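Local coordinates for protein solute carrier family 15 member 1 (Mus musculus, PDB 5A9D) that carries di- and tripeptides into intestinal cells together with protons, the part described here belonging to its immunoglobulin-like extracellular domain, at residues G13-S25 with F40-S53. Numbering follows the deposited sequence.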
loop_
_atom_site.group_PDB
_atom_site.type_symbol
_atom_site.label_atom_id
_atom_site.label_comp_id
_atom_site.label_asym_id
_atom_site.label_seq_id
_atom_site.Cartn_x
_atom_site.Cartn_y
_atom_site.Cartn_z
ATOM N N GLY A 13 20.583 0.943 -9.413
ATOM C CA GLY A 13 21.702 1.869 -9.612
ATOM C C GLY A 13 22.585 1.421 -10.762
ATOM O O GLY A 13 22.191 0.542 -11.526
ATOM N N ASN A 14 23.780 2.000 -10.900
ATOM C CA ASN A 14 24.719 1.685 -11.989
ATOM C C ASN A 14 25.981 0.884 -11.545
ATOM O O ASN A 14 26.957 0.814 -12.284
ATOM C CB ASN A 14 25.127 2.973 -12.729
ATOM C CG ASN A 14 25.813 3.999 -11.856
ATOM O OD1 ASN A 14 26.316 3.700 -10.757
ATOM N ND2 ASN A 14 25.848 5.245 -12.329
ATOM N N ASN A 15 25.961 0.307 -10.337
ATOM C CA ASN A 15 27.114 -0.458 -9.858
ATOM C C ASN A 15 26.678 -1.642 -8.965
ATOM O O ASN A 15 25.494 -1.800 -8.663
ATOM C CB ASN A 15 28.135 0.483 -9.133
ATOM C CG ASN A 15 27.701 1.057 -7.786
ATOM O OD1 ASN A 15 26.555 0.921 -7.322
ATOM N ND2 ASN A 15 28.614 1.752 -7.130
ATOM N N ASN A 16 27.655 -2.452 -8.530
ATOM C CA ASN A 16 27.424 -3.556 -7.614
ATOM C C ASN A 16 27.072 -3.013 -6.238
ATOM O O ASN A 16 27.724 -2.102 -5.768
ATOM C CB ASN A 16 28.682 -4.417 -7.488
ATOM C CG ASN A 16 28.986 -5.273 -8.693
ATOM O OD1 ASN A 16 28.174 -5.447 -9.609
ATOM N ND2 ASN A 16 30.188 -5.789 -8.731
ATOM N N MET A 17 26.039 -3.572 -5.599
ATOM C CA MET A 17 25.656 -3.157 -4.261
ATOM C C MET A 17 25.447 -4.361 -3.408
ATOM O O MET A 17 25.047 -5.412 -3.914
ATOM C CB MET A 17 24.401 -2.271 -4.283
ATOM C CG MET A 17 24.694 -0.901 -4.824
ATOM S SD MET A 17 23.273 0.169 -4.711
ATOM C CE MET A 17 23.362 0.581 -2.956
ATOM N N THR A 18 25.692 -4.206 -2.116
ATOM C CA THR A 18 25.558 -5.272 -1.147
ATOM C C THR A 18 24.567 -4.881 -0.037
ATOM O O THR A 18 24.625 -3.771 0.506
ATOM C CB THR A 18 26.945 -5.613 -0.527
ATOM O OG1 THR A 18 27.878 -5.954 -1.557
ATOM C CG2 THR A 18 26.862 -6.735 0.466
ATOM N N VAL A 19 23.692 -5.818 0.316
ATOM C CA VAL A 19 22.765 -5.678 1.433
ATOM C C VAL A 19 23.182 -6.727 2.440
ATOM O O VAL A 19 23.201 -7.928 2.122
ATOM C CB VAL A 19 21.288 -5.853 1.006
ATOM C CG1 VAL A 19 20.378 -5.710 2.227
ATOM C CG2 VAL A 19 20.913 -4.819 -0.056
ATOM N N HIS A 20 23.542 -6.273 3.635
ATOM C CA HIS A 20 23.990 -7.133 4.722
ATOM C C HIS A 20 22.839 -7.347 5.673
ATOM O O HIS A 20 22.413 -6.426 6.365
ATOM C CB HIS A 20 25.200 -6.533 5.481
ATOM C CG HIS A 20 26.365 -6.175 4.612
ATOM N ND1 HIS A 20 27.430 -7.042 4.448
ATOM C CD2 HIS A 20 26.610 -5.039 3.914
ATOM C CE1 HIS A 20 28.287 -6.413 3.659
ATOM N NE2 HIS A 20 27.839 -5.199 3.317
ATOM N N PHE A 21 22.307 -8.551 5.657
ATOM C CA PHE A 21 21.222 -8.957 6.522
ATOM C C PHE A 21 21.889 -9.732 7.652
ATOM O O PHE A 21 23.017 -10.197 7.463
ATOM C CB PHE A 21 20.274 -9.898 5.766
ATOM C CG PHE A 21 19.505 -9.283 4.627
ATOM C CD1 PHE A 21 18.341 -8.546 4.870
ATOM C CD2 PHE A 21 19.892 -9.504 3.303
ATOM C CE1 PHE A 21 17.587 -8.024 3.808
ATOM C CE2 PHE A 21 19.157 -8.969 2.246
ATOM C CZ PHE A 21 17.991 -8.252 2.505
ATOM N N PRO A 22 21.272 -9.924 8.827
ATOM C CA PRO A 22 21.970 -10.699 9.874
ATOM C C PRO A 22 22.211 -12.149 9.424
ATOM O O PRO A 22 21.295 -12.843 8.974
ATOM C CB PRO A 22 21.048 -10.565 11.098
ATOM C CG PRO A 22 20.186 -9.352 10.795
ATOM C CD PRO A 22 19.962 -9.449 9.303
ATOM N N GLY A 23 23.480 -12.522 9.412
ATOM C CA GLY A 23 23.951 -13.837 8.997
ATOM C C GLY A 23 24.104 -14.070 7.500
ATOM O O GLY A 23 24.600 -15.134 7.112
ATOM N N ASN A 24 23.655 -13.111 6.635
ATOM C CA ASN A 24 23.762 -13.309 5.192
ATOM C C ASN A 24 23.841 -11.983 4.386
ATOM O O ASN A 24 23.059 -11.051 4.595
ATOM C CB ASN A 24 22.663 -14.280 4.677
ATOM C CG ASN A 24 21.578 -13.762 3.797
ATOM O OD1 ASN A 24 20.679 -13.028 4.212
ATOM N ND2 ASN A 24 21.574 -14.252 2.565
ATOM N N SER A 25 24.841 -11.905 3.491
ATOM C CA SER A 25 25.063 -10.757 2.612
ATOM C C SER A 25 24.775 -11.120 1.170
ATOM O O SER A 25 25.168 -12.192 0.697
ATOM C CB SER A 25 26.488 -10.244 2.723
ATOM O OG SER A 25 26.741 -9.778 4.036
ATOM N N PHE A 40 12.764 -13.707 7.007
ATOM C CA PHE A 40 13.400 -13.443 8.315
ATOM C C PHE A 40 12.380 -13.356 9.406
ATOM O O PHE A 40 11.252 -12.933 9.142
ATOM C CB PHE A 40 14.133 -12.081 8.274
ATOM C CG PHE A 40 15.145 -11.926 7.159
ATOM C CD1 PHE A 40 16.467 -12.329 7.338
ATOM C CD2 PHE A 40 14.776 -11.379 5.931
ATOM C CE1 PHE A 40 17.404 -12.184 6.313
ATOM C CE2 PHE A 40 15.714 -11.251 4.889
ATOM C CZ PHE A 40 17.021 -11.664 5.087
ATOM N N ASP A 41 12.776 -13.675 10.653
ATOM C CA ASP A 41 11.934 -13.465 11.834
ATOM C C ASP A 41 12.200 -12.007 12.186
ATOM O O ASP A 41 13.380 -11.610 12.252
ATOM C CB ASP A 41 12.358 -14.369 13.003
ATOM C CG ASP A 41 12.113 -15.846 12.772
ATOM O OD1 ASP A 41 11.015 -16.200 12.269
ATOM O OD2 ASP A 41 12.988 -16.653 13.145
ATOM N N ILE A 42 11.120 -11.204 12.350
ATOM C CA ILE A 42 11.165 -9.767 12.629
ATOM C C ILE A 42 12.133 -9.418 13.790
ATOM O O ILE A 42 12.883 -8.450 13.671
ATOM C CB ILE A 42 9.737 -9.135 12.821
ATOM C CG1 ILE A 42 9.774 -7.591 12.860
ATOM C CG2 ILE A 42 8.971 -9.675 14.050
ATOM C CD1 ILE A 42 9.941 -6.901 11.606
ATOM N N ASP A 43 12.124 -10.217 14.881
ATOM C CA ASP A 43 12.966 -10.012 16.066
ATOM C C ASP A 43 14.451 -10.217 15.762
ATOM O O ASP A 43 15.291 -9.673 16.480
ATOM C CB ASP A 43 12.531 -10.946 17.223
ATOM C CG ASP A 43 13.012 -12.385 17.090
ATOM O OD1 ASP A 43 12.472 -13.114 16.228
ATOM O OD2 ASP A 43 13.952 -12.772 17.835
ATOM N N LYS A 44 14.763 -11.025 14.723
ATOM C CA LYS A 44 16.130 -11.354 14.286
ATOM C C LYS A 44 16.629 -10.392 13.222
ATOM O O LYS A 44 17.792 -10.448 12.864
ATOM C CB LYS A 44 16.230 -12.818 13.813
ATOM C CG LYS A 44 16.089 -13.831 14.950
ATOM C CD LYS A 44 16.053 -15.259 14.430
ATOM C CE LYS A 44 15.911 -16.252 15.557
ATOM N NZ LYS A 44 15.807 -17.648 15.058
ATOM N N LEU A 45 15.764 -9.483 12.740
ATOM C CA LEU A 45 16.096 -8.473 11.732
ATOM C C LEU A 45 16.520 -7.237 12.503
ATOM O O LEU A 45 15.841 -6.211 12.483
ATOM C CB LEU A 45 14.856 -8.220 10.832
ATOM C CG LEU A 45 15.058 -7.757 9.393
ATOM C CD1 LEU A 45 16.033 -8.667 8.603
ATOM C CD2 LEU A 45 13.733 -7.686 8.673
ATOM N N THR A 46 17.644 -7.377 13.233
ATOM C CA THR A 46 18.272 -6.406 14.145
ATOM C C THR A 46 18.669 -5.115 13.431
ATOM O O THR A 46 18.369 -4.025 13.929
ATOM C CB THR A 46 19.450 -7.083 14.883
ATOM O OG1 THR A 46 18.955 -8.248 15.541
ATOM C CG2 THR A 46 20.118 -6.171 15.908
ATOM N N SER A 47 19.367 -5.246 12.287
ATOM C CA SER A 47 19.801 -4.139 11.439
ATOM C C SER A 47 20.071 -4.640 10.025
ATOM O O SER A 47 20.300 -5.836 9.824
ATOM C CB SER A 47 21.026 -3.431 12.017
ATOM O OG SER A 47 22.221 -4.159 11.794
ATOM N N ILE A 48 20.007 -3.733 9.050
ATOM C CA ILE A 48 20.285 -4.021 7.651
ATOM C C ILE A 48 21.191 -2.913 7.163
ATOM O O ILE A 48 20.827 -1.742 7.270
ATOM C CB ILE A 48 18.989 -4.170 6.791
ATOM C CG1 ILE A 48 18.095 -5.324 7.304
ATOM C CG2 ILE A 48 19.349 -4.397 5.307
ATOM C CD1 ILE A 48 16.660 -5.336 6.726
ATOM N N ASN A 49 22.375 -3.274 6.660
ATOM C CA ASN A 49 23.361 -2.327 6.142
ATOM C C ASN A 49 23.463 -2.494 4.651
ATOM O O ASN A 49 23.368 -3.608 4.147
ATOM C CB ASN A 49 24.748 -2.531 6.789
ATOM C CG ASN A 49 24.713 -2.617 8.287
ATOM O OD1 ASN A 49 24.234 -1.710 8.987
ATOM N ND2 ASN A 49 25.188 -3.738 8.808
ATOM N N ILE A 50 23.657 -1.387 3.942
ATOM C CA ILE A 50 23.775 -1.346 2.488
ATOM C C ILE A 50 25.061 -0.633 2.149
ATOM O O ILE A 50 25.365 0.425 2.712
ATOM C CB ILE A 50 22.541 -0.644 1.856
ATOM C CG1 ILE A 50 21.227 -1.386 2.186
ATOM C CG2 ILE A 50 22.710 -0.452 0.351
ATOM C CD1 ILE A 50 20.004 -0.550 1.964
ATOM N N SER A 51 25.829 -1.221 1.234
ATOM C CA SER A 51 27.082 -0.650 0.767
ATOM C C SER A 51 27.201 -0.746 -0.751
ATOM O O SER A 51 26.463 -1.507 -1.386
ATOM C CB SER A 51 28.263 -1.321 1.464
ATOM O OG SER A 51 28.403 -2.695 1.139
ATOM N N SER A 52 28.140 0.030 -1.324
ATOM C CA SER A 52 28.451 0.064 -2.750
ATOM C C SER A 52 29.907 -0.245 -2.953
ATOM O O SER A 52 30.748 0.143 -2.131
ATOM C CB SER A 52 28.161 1.443 -3.334
ATOM O OG SER A 52 26.947 1.457 -4.065
ATOM N N SER A 53 30.220 -0.904 -4.080
ATOM C CA SER A 53 31.587 -1.215 -4.473
ATOM C C SER A 53 32.387 0.100 -4.647
ATOM O O SER A 53 31.858 1.071 -5.201
ATOM C CB SER A 53 31.594 -2.032 -5.762
ATOM O OG SER A 53 30.699 -1.498 -6.724
HETATM O O HOH W 1 30.223 -2.030 -9.918
#
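Phe21 and Phe40 meet in an offset stack, ring centroids 4.8 Å apart and planes at 25°. CZ of Phe40 lies over one face of the Phe21 ring, 3.4 Å from CD1 of Phe21. The opposite face of Phe21 takes CG1 of Val19, while CD1 of Leu45 lies over the rim of one face of Phe40. With CG anti to its carbonyl carbon (chi1 -67°), Phe21 also brings CD1 to 4.0 Å from CG1 of Ile48. Replacing Phe21 by an alanine is likely to open a gap between Val19 and Phe40 and leave Ile48 without its aromatic neighbour. Beyond the ring, Pro22 sets CG against the carbonyl oxygens of Lys44 and Ser47.

On the side of the sheet that carries Met17, Val19 and Ile50, CG1 of Val19 packs 3.5 Å from CG2 of Ile48, and the Met17 chain, bent at chi3 (78°), places CE beside CG2 of Ile50. On the other side, CG2 of Thr18 lies over the rim of one face of the His20 ring, and Thr18 OG1 bonds OG1 of Thr27. NE2 of His20 makes a weak in-plane hydrogen bond with OG of Ser51, while its ND1 bonds OG of Ser25.

Behind the side chains, strands 17-21 and 49-52 run antiparallel: Thr18 pairs with Ser51 and His20 with Asn49 through reciprocal backbone bonds, the straightest running 2.7 Å from His20 N to Asn49 O. Ser53 N extends the pairing to Asn16 O.

Val9, Leu73 and Val75 of the facing sheet receive Val19. The contact thus pairs two central strands of a beta sandwich and, through the Phe21-Phe40 stack, ties them to strand 32-41 of the facing sheet; apolar packing buries one side, while polar side-chain bonds serve the partly exposed other.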